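Local coordinates for adenylate cyclase (PDB 6YP4), which acts predominantly as a triphosphatase of the CYTH family despite its name, and binds a non-hydrolysable GTP analogue together with magnesium, at residues 20-23 / 24-27; 111-114 / 115-119; 178-181 / 182-186. All coordinates share one frame; numbering follows the deposited sequence.

Interaction 1 of 3, residues 20-23 / 24-27; sequences DALS and PFHL
With CG of Phe25 set beside its own backbone N (chi1 -50°), the ring swings back against the end of helix 12-22 and lays its edge along the carbonyl of Leu22. CD2 of Phe25 lies 3.3 Å from Leu22 O, and the farther CE2 points at Ala21 O, 4.2 Å away. That same Leu22 O accepts the backbone N-H of Phe25 at 2.7 Å, a short bond with an N-H...O angle of 157°, which closes a 3-10 turn over Ser23 and Pro24. A weaker bond follows it, His26 N to Ser23 O at 3.3 Å. Pro24 puts CB over one face of the Phe25 ring, towards the rim. Ser23 holds OG between its backbone N and carbonyl carbon (chi1 62°), from where it folds back onto Asp20 O at 2.9 Å. Farther out, Phe25 meets Trp142 edge-to-face, while His26 hydrogen-bonds through NE2 to Thr29 and through ND1 to Glu84 of the second subunit. Pro24 has no N-H to donate; the Ser23 hydroxyl and the Phe25 amide hold the carbonyls of Asp20 and Leu22. The chain is thus turned by short-range polar bonds from helix 12-22 into strand 26-39, with an aromatic edge resting on a carbonyl oxygen that is already bonded.

Interaction 2 of 3, residues 111-114 / 115-119; sequences WRRV and VDEIG
The last two turns of helix 109-118 carry this contact, in which side chains three and four residues apart run along the helix surface; Gly119, at positive phi, is the first residue to leave helical geometry. Trp111 and Val115 form a CH-pi contact: CG2 of Val115 sits over one face of the indole, 4.0 Å from the centroid of the five-membered ring and 24° off its normal. CG2 reaches the ring because it lies beside the backbone N of Val115, anti to the carbonyl carbon. The indole also meets Phe127 edge-to-face. The Arg112 and Val115 side chains run side by side, and CG1 approaches the guanidinium obliquely, 4.1 Å from NH2. Bends in its chain turn the Arg112 guanidinium back beside Val115, where NH2 forms a salt bridge with Asp122 and NH1 hydrogen-bonds Glu106 O. OD2 of Asp116 meets the aliphatic CG of Arg112 at 3.5 Å. Arg113 and Glu117 run side by side, yet OE1 of Glu117 touches CG of Arg113 at 3.2 Å and stays 4.4 Å from NH1, beyond a salt bridge; the guanidinium and carboxylate planes are almost perpendicular (89°). Arg113 is bridged instead to Asp82. Backbone bonds run from Val115 N to Trp111 O and from Asp116 N to Arg112 O, weakening to Ile118 N to Val114 O. Both guanidinium groups thus have aspartate partners beyond the helix, and the arginines offer mainly methylenes to Asp116 and Glu117, whose acidic groups, at these separations, probably add a diffuse electrostatic attraction.

Interaction 3 of 3, residues 178-181 / 182-186; sequences EGFL and KEKGI
Lys184 crosses one face of the Phe180 ring, its CG 4.0 Å from the ring centroid and only 14° off the normal, a CH-pi contact displaced towards the rim. CE of the same lysine passes CE1 of Phe180 at 3.8 Å. The bend at chi2 (-65°) folds the Lys184 chain back over the ring, and NZ ends in a long salt bridge with Glu183. Phe180 in turn meets Trp142 edge-to-face. On another side of the helix, Glu178 and Lys182 run alongside each other, pointing the same way. Their own salt bridge is long, with OE2 of Glu178 3.9 Å from NZ of Lys182, and both groups also hydrogen-bond Tyr188 OH, so the tyrosine hydroxyl bridges the two charged ends. A third pair crosses at an angle, CD2 of Leu181 against CB of Ile186 at 3.9 Å, near Leu18 and Leu17 of helix 12-22. Beneath these side chains, Lys182 N, Glu183 N and Lys184 N bond to the carbonyls four residues back. The nearly straight bond from Ile186 N to Leu181 O (2.9 Å, 175°) then spans five residues, and inside it Gly185 N bonds to Lys182 O at 2.9 Å. With Gly185 at positive phi, and with the apolar Leu181 and Ile186 meeting across the turn, the arrangement is a Schellman motif closing the C-terminal end of helix 170-183.

Interactions 1 and 3 lie on the same side of the chain's centre and touch: CD2 of Leu22 packs on CE2 of Phe180 at 3.7 Å, joining helix 12-22 to helix 170-183, with Trp142 as a neighbour common to both. Interaction 2 stands opposite, about 26 Å from interaction 1 and 30 Å from interaction 3 between nearest atoms. Interaction 1 is a surface contact, whereas 2 and 3 are partly buried. All three mark helix ends, but differently: a 3-10 turn leading into a strand that reaches the second subunit, a helix whose arginines bridge to aspartates elsewhere in the chain, and a Schellman closure combining apolar and charged pairs.

Interaction 1 of 3, residues 20-23 / 24-27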
ATOM      1  N   ASP A  20     -10.557 -15.968   8.777  1.00 28.47           N
ATOM      2  CA  ASP A  20     -11.916 -15.671   9.228  1.00 31.13           C
ATOM      3  C   ASP A  20     -11.920 -14.601  10.303  1.00 40.03           C
ATOM      4  O   ASP A  20     -12.799 -13.732  10.313  1.00 32.46           O
ATOM      5  CB  ASP A  20     -12.593 -16.934   9.781  1.00 37.12           C
ATOM      6  CG  ASP A  20     -12.819 -17.983   8.726  1.00 41.53           C
ATOM      7  OD1 ASP A  20     -12.962 -17.611   7.539  1.00 31.29           O
ATOM      8  OD2 ASP A  20     -12.858 -19.185   9.085  1.00 34.75           O
ATOM      9  N   ALA A  21     -10.963 -14.665  11.242  1.00 32.47           N
ATOM     10  CA  ALA A  21     -10.918 -13.678  12.321  1.00 35.48           C
ATOM     11  C   ALA A  21     -10.666 -12.267  11.805  1.00 29.81           C
ATOM     12  O   ALA A  21     -11.151 -11.302  12.403  1.00 34.30           O
ATOM     13  CB  ALA A  21      -9.850 -14.054  13.349  1.00 32.73           C
ATOM     14  N   LEU A  22      -9.931 -12.120  10.696  1.00 31.89           N
ATOM     15  CA  LEU A  22      -9.583 -10.805  10.166  1.00 36.02           C
ATOM     16  C   LEU A  22     -10.509 -10.322   9.060  1.00 37.06           C
ATOM     17  O   LEU A  22     -10.371  -9.167   8.629  1.00 27.68           O
ATOM     18  CB  LEU A  22      -8.143 -10.795   9.626  1.00 33.35           C
ATOM     19  CG  LEU A  22      -6.996 -10.995  10.623  1.00 31.63           C
ATOM     20  CD1 LEU A  22      -5.691 -11.235   9.884  1.00 25.82           C
ATOM     21  CD2 LEU A  22      -6.860  -9.817  11.576  1.00 30.48           C
ATOM     22  N   SER A  23     -11.457 -11.160   8.600  1.00 34.24           N
ATOM     23  CA  SER A  23     -12.334 -10.831   7.472  1.00 30.40           C
ATOM     24  C   SER A  23     -13.076  -9.499   7.623  1.00 30.21           C
ATOM     25  O   SER A  23     -13.351  -8.856   6.603  1.00 33.66           O
ATOM     26  CB  SER A  23     -13.354 -11.948   7.228  1.00 35.35           C
ATOM     27  OG  SER A  23     -14.205 -12.124   8.349  1.00 48.83           O
ATOM     28  N   PRO A  24     -13.448  -9.050   8.832  1.00 27.02           N
ATOM     29  CA  PRO A  24     -14.016  -7.693   8.942  1.00 27.65           C
ATOM     30  C   PRO A  24     -13.049  -6.591   8.569  1.00 41.41           C
ATOM     31  O   PRO A  24     -13.489  -5.440   8.411  1.00 39.41           O
ATOM     32  CB  PRO A  24     -14.425  -7.593  10.419  1.00 32.07           C
ATOM     33  CG  PRO A  24     -14.564  -9.016  10.874  1.00 33.59           C
ATOM     34  CD  PRO A  24     -13.514  -9.752  10.130  1.00 32.33           C
ATOM     35  N   PHE A  25     -11.761  -6.891   8.396  1.00 28.65           N
ATOM     36  CA  PHE A  25     -10.772  -5.861   8.101  1.00 33.79           C
ATOM     37  C   PHE A  25     -10.206  -5.974   6.696  1.00 35.01           C
ATOM     38  O   PHE A  25      -9.269  -5.241   6.350  1.00 31.51           O
ATOM     39  CB  PHE A  25      -9.655  -5.913   9.144  1.00 29.61           C
ATOM     40  CG  PHE A  25     -10.165  -5.930  10.553  1.00 30.88           C
ATOM     41  CD1 PHE A  25     -10.505  -4.747  11.197  1.00 33.96           C
ATOM     42  CD2 PHE A  25     -10.325  -7.124  11.228  1.00 32.84           C
ATOM     43  CE1 PHE A  25     -10.996  -4.762  12.491  1.00 38.93           C
ATOM     44  CE2 PHE A  25     -10.810  -7.149  12.519  1.00 34.60           C
ATOM     45  CZ  PHE A  25     -11.147  -5.973  13.156  1.00 42.81           C
ATOM     46  N   HIS A  26     -10.793  -6.825   5.863  1.00 32.34           N
ATOM     47  CA  HIS A  26     -10.191  -7.178   4.590  1.00 29.73           C
ATOM     48  C   HIS A  26     -10.201  -5.999   3.624  1.00 30.87           C
ATOM     49  O   HIS A  26     -11.243  -5.370   3.395  1.00 28.57           O
ATOM     50  CB  HIS A  26     -10.942  -8.353   3.983  1.00 21.95           C
ATOM     51  CG  HIS A  26     -10.420  -8.762   2.646  1.00 19.91           C
ATOM     52  ND1 HIS A  26     -11.018  -8.382   1.465  1.00 22.33           N
ATOM     53  CD2 HIS A  26      -9.354  -9.527   2.304  1.00 17.64           C
ATOM     54  CE1 HIS A  26     -10.344  -8.896   0.451  1.00 24.11           C
ATOM     55  NE2 HIS A  26      -9.324  -9.590   0.935  1.00 24.14           N
ATOM     56  N   LEU A  27      -9.043  -5.728   3.032  1.00 25.48           N
ATOM     57  CA  LEU A  27      -8.874  -4.690   2.024  1.00 26.89           C
ATOM     58  C   LEU A  27      -8.714  -5.242   0.617  1.00 27.06           C
ATOM     59  O   LEU A  27      -9.325  -4.720  -0.312  1.00 29.11           O
ATOM     60  CB  LEU A  27      -7.649  -3.826   2.356  1.00 30.30           C
ATOM     61  CG  LEU A  27      -7.296  -2.731   1.343  1.00 38.32           C
ATOM     62  CD1 LEU A  27      -8.433  -1.724   1.255  1.00 27.22           C
ATOM     63  CD2 LEU A  27      -6.004  -2.021   1.686  1.00 32.10           C
TER

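Interaction 2 of 3, residues 111-114 / 115-119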
ATOM      1  N   TRP A 111      18.441  -0.733 -10.809  1.00 38.88           N
ATOM      2  CA  TRP A 111      19.564  -1.263 -11.570  1.00 46.25           C
ATOM      3  C   TRP A 111      20.819  -0.422 -11.351  1.00 52.86           C
ATOM      4  O   TRP A 111      21.921  -0.963 -11.203  1.00 46.00           O
ATOM      5  CB  TRP A 111      19.219  -1.336 -13.055  1.00 43.08           C
ATOM      6  CG  TRP A 111      20.365  -1.809 -13.869  1.00 49.06           C
ATOM      7  CD1 TRP A 111      21.069  -1.102 -14.809  1.00 49.65           C
ATOM      8  CD2 TRP A 111      20.966  -3.101 -13.805  1.00 48.78           C
ATOM      9  NE1 TRP A 111      22.073  -1.892 -15.335  1.00 49.76           N
ATOM     10  CE2 TRP A 111      22.027  -3.130 -14.728  1.00 50.29           C
ATOM     11  CE3 TRP A 111      20.706  -4.248 -13.057  1.00 45.10           C
ATOM     12  CZ2 TRP A 111      22.827  -4.259 -14.925  1.00 52.65           C
ATOM     13  CZ3 TRP A 111      21.495  -5.375 -13.254  1.00 49.52           C
ATOM     14  CH2 TRP A 111      22.543  -5.372 -14.178  1.00 46.36           C
ATOM     15  N   ARG A 112      20.666   0.905 -11.299  1.00 51.07           N
ATOM     16  CA  ARG A 112      21.817   1.760 -11.018  1.00 47.26           C
ATOM     17  C   ARG A 112      22.462   1.383  -9.688  1.00 48.06           C
ATOM     18  O   ARG A 112      23.692   1.358  -9.577  1.00 50.80           O
ATOM     19  CB  ARG A 112      21.393   3.237 -11.031  1.00 47.25           C
ATOM     20  CG  ARG A 112      22.506   4.256 -11.270  1.00 57.54           C
ATOM     21  CD  ARG A 112      23.511   3.790 -12.338  1.00 72.10           C
ATOM     22  NE  ARG A 112      22.866   3.434 -13.592  1.00 76.37           N
ATOM     23  CZ  ARG A 112      23.455   2.707 -14.541  1.00 76.77           C
ATOM     24  NH1 ARG A 112      22.808   2.407 -15.664  1.00 71.85           N
ATOM     25  NH2 ARG A 112      24.698   2.262 -14.371  1.00 75.68           N
ATOM     26  N   ARG A 113      21.650   1.047  -8.679  1.00 50.17           N
ATOM     27  CA  ARG A 113      22.205   0.698  -7.373  1.00 56.47           C
ATOM     28  C   ARG A 113      22.913  -0.651  -7.412  1.00 56.27           C
ATOM     29  O   ARG A 113      23.949  -0.830  -6.763  1.00 63.72           O
ATOM     30  CB  ARG A 113      21.109   0.697  -6.308  1.00 55.66           C
ATOM     31  CG  ARG A 113      21.641   0.560  -4.880  1.00 62.99           C
ATOM     32  CD  ARG A 113      20.523   0.545  -3.836  1.00 66.69           C
ATOM     33  NE  ARG A 113      19.720   1.766  -3.845  1.00 64.66           N
ATOM     34  CZ  ARG A 113      19.659   2.631  -2.837  1.00 70.46           C
ATOM     35  NH1 ARG A 113      20.354   2.413  -1.728  1.00 74.14           N
ATOM     36  NH2 ARG A 113      18.899   3.714  -2.934  1.00 67.23           N
ATOM     37  N   VAL A 114      22.367  -1.612  -8.163  1.00 53.59           N
ATOM     38  CA  VAL A 114      23.046  -2.893  -8.351  1.00 54.26           C
ATOM     39  C   VAL A 114      24.460  -2.659  -8.864  1.00 59.08           C
ATOM     40  O   VAL A 114      25.434  -3.214  -8.342  1.00 65.38           O
ATOM     41  CB  VAL A 114      22.242  -3.793  -9.311  1.00 51.17           C
ATOM     42  CG1 VAL A 114      23.087  -4.959  -9.780  1.00 46.53           C
ATOM     43  CG2 VAL A 114      20.960  -4.306  -8.648  1.00 41.68           C
ATOM     44  N   VAL A 115      24.594  -1.788  -9.864  1.00 63.29           N
ATOM     45  CA  VAL A 115      25.897  -1.541 -10.476  1.00 68.50           C
ATOM     46  C   VAL A 115      26.815  -0.803  -9.509  1.00 74.77           C
ATOM     47  O   VAL A 115      27.955  -1.219  -9.275  1.00 73.19           O
ATOM     48  CB  VAL A 115      25.727  -0.763 -11.794  1.00 68.93           C
ATOM     49  CG1 VAL A 115      27.087  -0.404 -12.377  1.00 75.35           C
ATOM     50  CG2 VAL A 115      24.885  -1.562 -12.790  1.00 59.04           C
ATOM     51  N   ASP A 116      26.326   0.298  -8.927  1.00 84.89           N
ATOM     52  CA  ASP A 116      27.173   1.206  -8.153  1.00 92.80           C
ATOM     53  C   ASP A 116      27.694   0.588  -6.862  1.00 93.87           C
ATOM     54  O   ASP A 116      28.698   1.071  -6.325  1.00 94.25           O
ATOM     55  CB  ASP A 116      26.412   2.493  -7.807  1.00 91.62           C
ATOM     56  CG  ASP A 116      25.985   3.282  -9.037  1.00 89.34           C
ATOM     57  OD1 ASP A 116      26.538   3.041 -10.134  1.00 85.65           O
ATOM     58  OD2 ASP A 116      25.088   4.149  -8.900  1.00 87.35           O
ATOM     59  N   GLU A 117      27.035  -0.451  -6.342  1.00 89.53           N
ATOM     60  CA  GLU A 117      27.390  -1.022  -5.054  1.00 89.15           C
ATOM     61  C   GLU A 117      27.892  -2.456  -5.138  1.00 87.00           C
ATOM     62  O   GLU A 117      28.356  -2.988  -4.123  1.00 94.15           O
ATOM     63  CB  GLU A 117      26.190  -0.966  -4.098  1.00 91.93           C
ATOM     64  CG  GLU A 117      25.482   0.383  -4.066  1.00 94.73           C
ATOM     65  CD  GLU A 117      24.557   0.537  -2.868  1.00 96.42           C
ATOM     66  OE1 GLU A 117      23.689  -0.341  -2.656  1.00 95.26           O
ATOM     67  OE2 GLU A 117      24.706   1.536  -2.132  1.00 96.59           O
ATOM     68  N   ILE A 118      27.795  -3.102  -6.301  1.00 73.95           N
ATOM     69  CA  ILE A 118      28.270  -4.474  -6.449  1.00 72.10           C
ATOM     70  C   ILE A 118      29.259  -4.555  -7.617  1.00 73.98           C
ATOM     71  O   ILE A 118      29.967  -5.555  -7.783  1.00 79.53           O
ATOM     72  CB  ILE A 118      27.082  -5.451  -6.601  1.00 75.59           C
ATOM     73  CG1 ILE A 118      26.275  -5.562  -5.295  1.00 85.45           C
ATOM     74  CG2 ILE A 118      27.533  -6.860  -6.966  1.00 65.27           C
ATOM     75  CD1 ILE A 118      25.347  -4.387  -4.949  1.00 82.46           C
ATOM     76  N   GLY A 119      29.361  -3.489  -8.406  1.00 75.96           N
ATOM     77  CA  GLY A 119      30.367  -3.445  -9.455  1.00 86.64           C
ATOM     78  C   GLY A 119      30.144  -4.395 -10.609  1.00 92.55           C
ATOM     79  O   GLY A 119      31.077  -4.649 -11.377  1.00 98.28           O
TER

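Interaction 3 of 3, residues 178-181 / 182-186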
ATOM      1  N   GLU A 178       0.727 -10.375  18.791  1.00 52.58           N
ATOM      2  CA  GLU A 178       0.738 -11.611  19.568  1.00 54.23           C
ATOM      3  C   GLU A 178      -0.494 -11.719  20.463  1.00 58.72           C
ATOM      4  O   GLU A 178      -1.103 -12.792  20.565  1.00 56.61           O
ATOM      5  CB  GLU A 178       2.020 -11.708  20.396  1.00 41.80           C
ATOM      6  CG  GLU A 178       3.313 -11.774  19.573  1.00 42.75           C
ATOM      7  CD  GLU A 178       4.491 -12.333  20.371  1.00 51.06           C
ATOM      8  OE1 GLU A 178       5.474 -11.596  20.586  1.00 47.21           O
ATOM      9  OE2 GLU A 178       4.431 -13.521  20.750  1.00 45.27           O
ATOM     10  N   GLY A 179      -0.877 -10.618  21.118  1.00 59.19           N
ATOM     11  CA  GLY A 179      -2.052 -10.641  21.980  1.00 41.22           C
ATOM     12  C   GLY A 179      -3.331 -11.001  21.241  1.00 44.44           C
ATOM     13  O   GLY A 179      -4.197 -11.681  21.787  1.00 51.19           O
ATOM     14  N   PHE A 180      -3.463 -10.555  19.988  1.00 40.47           N
ATOM     15  CA  PHE A 180      -4.658 -10.866  19.200  1.00 36.78           C
ATOM     16  C   PHE A 180      -4.663 -12.327  18.772  1.00 44.38           C
ATOM     17  O   PHE A 180      -5.710 -12.985  18.788  1.00 41.12           O
ATOM     18  CB  PHE A 180      -4.723  -9.932  17.985  1.00 53.78           C
ATOM     19  CG  PHE A 180      -5.814 -10.253  16.980  1.00 45.40           C
ATOM     20  CD1 PHE A 180      -7.079  -9.686  17.102  1.00 42.20           C
ATOM     21  CD2 PHE A 180      -5.547 -11.055  15.871  1.00 39.56           C
ATOM     22  CE1 PHE A 180      -8.077  -9.945  16.152  1.00 39.52           C
ATOM     23  CE2 PHE A 180      -6.539 -11.325  14.913  1.00 35.89           C
ATOM     24  CZ  PHE A 180      -7.807 -10.761  15.055  1.00 34.76           C
ATOM     25  N   LEU A 181      -3.506 -12.857  18.382  1.00 39.14           N
ATOM     26  CA  LEU A 181      -3.461 -14.259  17.984  1.00 39.52           C
ATOM     27  C   LEU A 181      -3.770 -15.172  19.167  1.00 39.94           C
ATOM     28  O   LEU A 181      -4.448 -16.195  19.007  1.00 44.79           O
ATOM     29  CB  LEU A 181      -2.104 -14.598  17.361  1.00 37.22           C
ATOM     30  CG  LEU A 181      -1.775 -14.022  15.984  1.00 48.93           C
ATOM     31  CD1 LEU A 181      -0.555 -14.689  15.394  1.00 56.64           C
ATOM     32  CD2 LEU A 181      -2.943 -14.193  15.058  1.00 46.84           C
ATOM     33  N   LYS A 182      -3.308 -14.808  20.367  1.00 45.84           N
ATOM     34  CA  LYS A 182      -3.620 -15.612  21.549  1.00 57.50           C
ATOM     35  C   LYS A 182      -5.112 -15.593  21.838  1.00 53.08           C
ATOM     36  O   LYS A 182      -5.733 -16.643  22.027  1.00 52.81           O
ATOM     37  CB  LYS A 182      -2.838 -15.110  22.769  1.00 60.06           C
ATOM     38  CG  LYS A 182      -1.333 -15.065  22.568  1.00 71.85           C
ATOM     39  CD  LYS A 182      -0.568 -15.079  23.884  1.00 83.35           C
ATOM     40  CE  LYS A 182       0.935 -15.220  23.641  1.00 88.82           C
ATOM     41  NZ  LYS A 182       1.615 -13.902  23.474  1.00 86.45           N
ATOM     42  N   GLU A 183      -5.706 -14.403  21.854  1.00 42.63           N
ATOM     43  CA  GLU A 183      -7.117 -14.286  22.194  1.00 48.98           C
ATOM     44  C   GLU A 183      -8.007 -14.993  21.172  1.00 48.29           C
ATOM     45  O   GLU A 183      -9.070 -15.513  21.535  1.00 49.25           O
ATOM     46  CB  GLU A 183      -7.479 -12.805  22.320  1.00 56.05           C
ATOM     47  CG  GLU A 183      -8.940 -12.520  22.582  1.00 72.83           C
ATOM     48  CD  GLU A 183      -9.314 -11.113  22.174  1.00 88.79           C
ATOM     49  OE1 GLU A 183     -10.194 -10.965  21.300  1.00 94.86           O
ATOM     50  OE2 GLU A 183      -8.720 -10.155  22.719  1.00 87.11           O
ATOM     51  N   LYS A 184      -7.589 -15.047  19.906  1.00 40.59           N
ATOM     52  CA  LYS A 184      -8.323 -15.798  18.893  1.00 38.97           C
ATOM     53  C   LYS A 184      -7.913 -17.273  18.798  1.00 52.59           C
ATOM     54  O   LYS A 184      -8.504 -18.010  17.999  1.00 55.22           O
ATOM     55  CB  LYS A 184      -8.166 -15.138  17.524  1.00 42.80           C
ATOM     56  CG  LYS A 184      -8.719 -13.706  17.452  1.00 49.64           C
ATOM     57  CD  LYS A 184     -10.237 -13.656  17.659  1.00 47.55           C
ATOM     58  CE  LYS A 184     -10.747 -12.214  17.521  1.00 51.92           C
ATOM     59  NZ  LYS A 184     -12.005 -11.958  18.276  1.00 44.84           N
ATOM     60  N   GLY A 185      -6.935 -17.728  19.576  1.00 45.75           N
ATOM     61  CA  GLY A 185      -6.573 -19.144  19.548  1.00 40.00           C
ATOM     62  C   GLY A 185      -5.808 -19.618  18.333  1.00 43.09           C
ATOM     63  O   GLY A 185      -5.976 -20.774  17.909  1.00 49.28           O
ATOM     64  N   ILE A 186      -4.932 -18.780  17.795  1.00 39.39           N
ATOM     65  CA  ILE A 186      -4.194 -19.051  16.566  1.00 38.99           C
ATOM     66  C   ILE A 186      -2.745 -19.383  16.958  1.00 38.41           C
ATOM     67  O   ILE A 186      -2.009 -18.500  17.418  1.00 38.82           O
ATOM     68  CB  ILE A 186      -4.257 -17.881  15.575  1.00 35.39           C
ATOM     69  CG1 ILE A 186      -5.679 -17.360  15.475  1.00 39.13           C
ATOM     70  CG2 ILE A 186      -3.732 -18.314  14.200  1.00 36.36           C
ATOM     71  CD1 ILE A 186      -6.543 -18.245  14.574  1.00 33.73           C
TER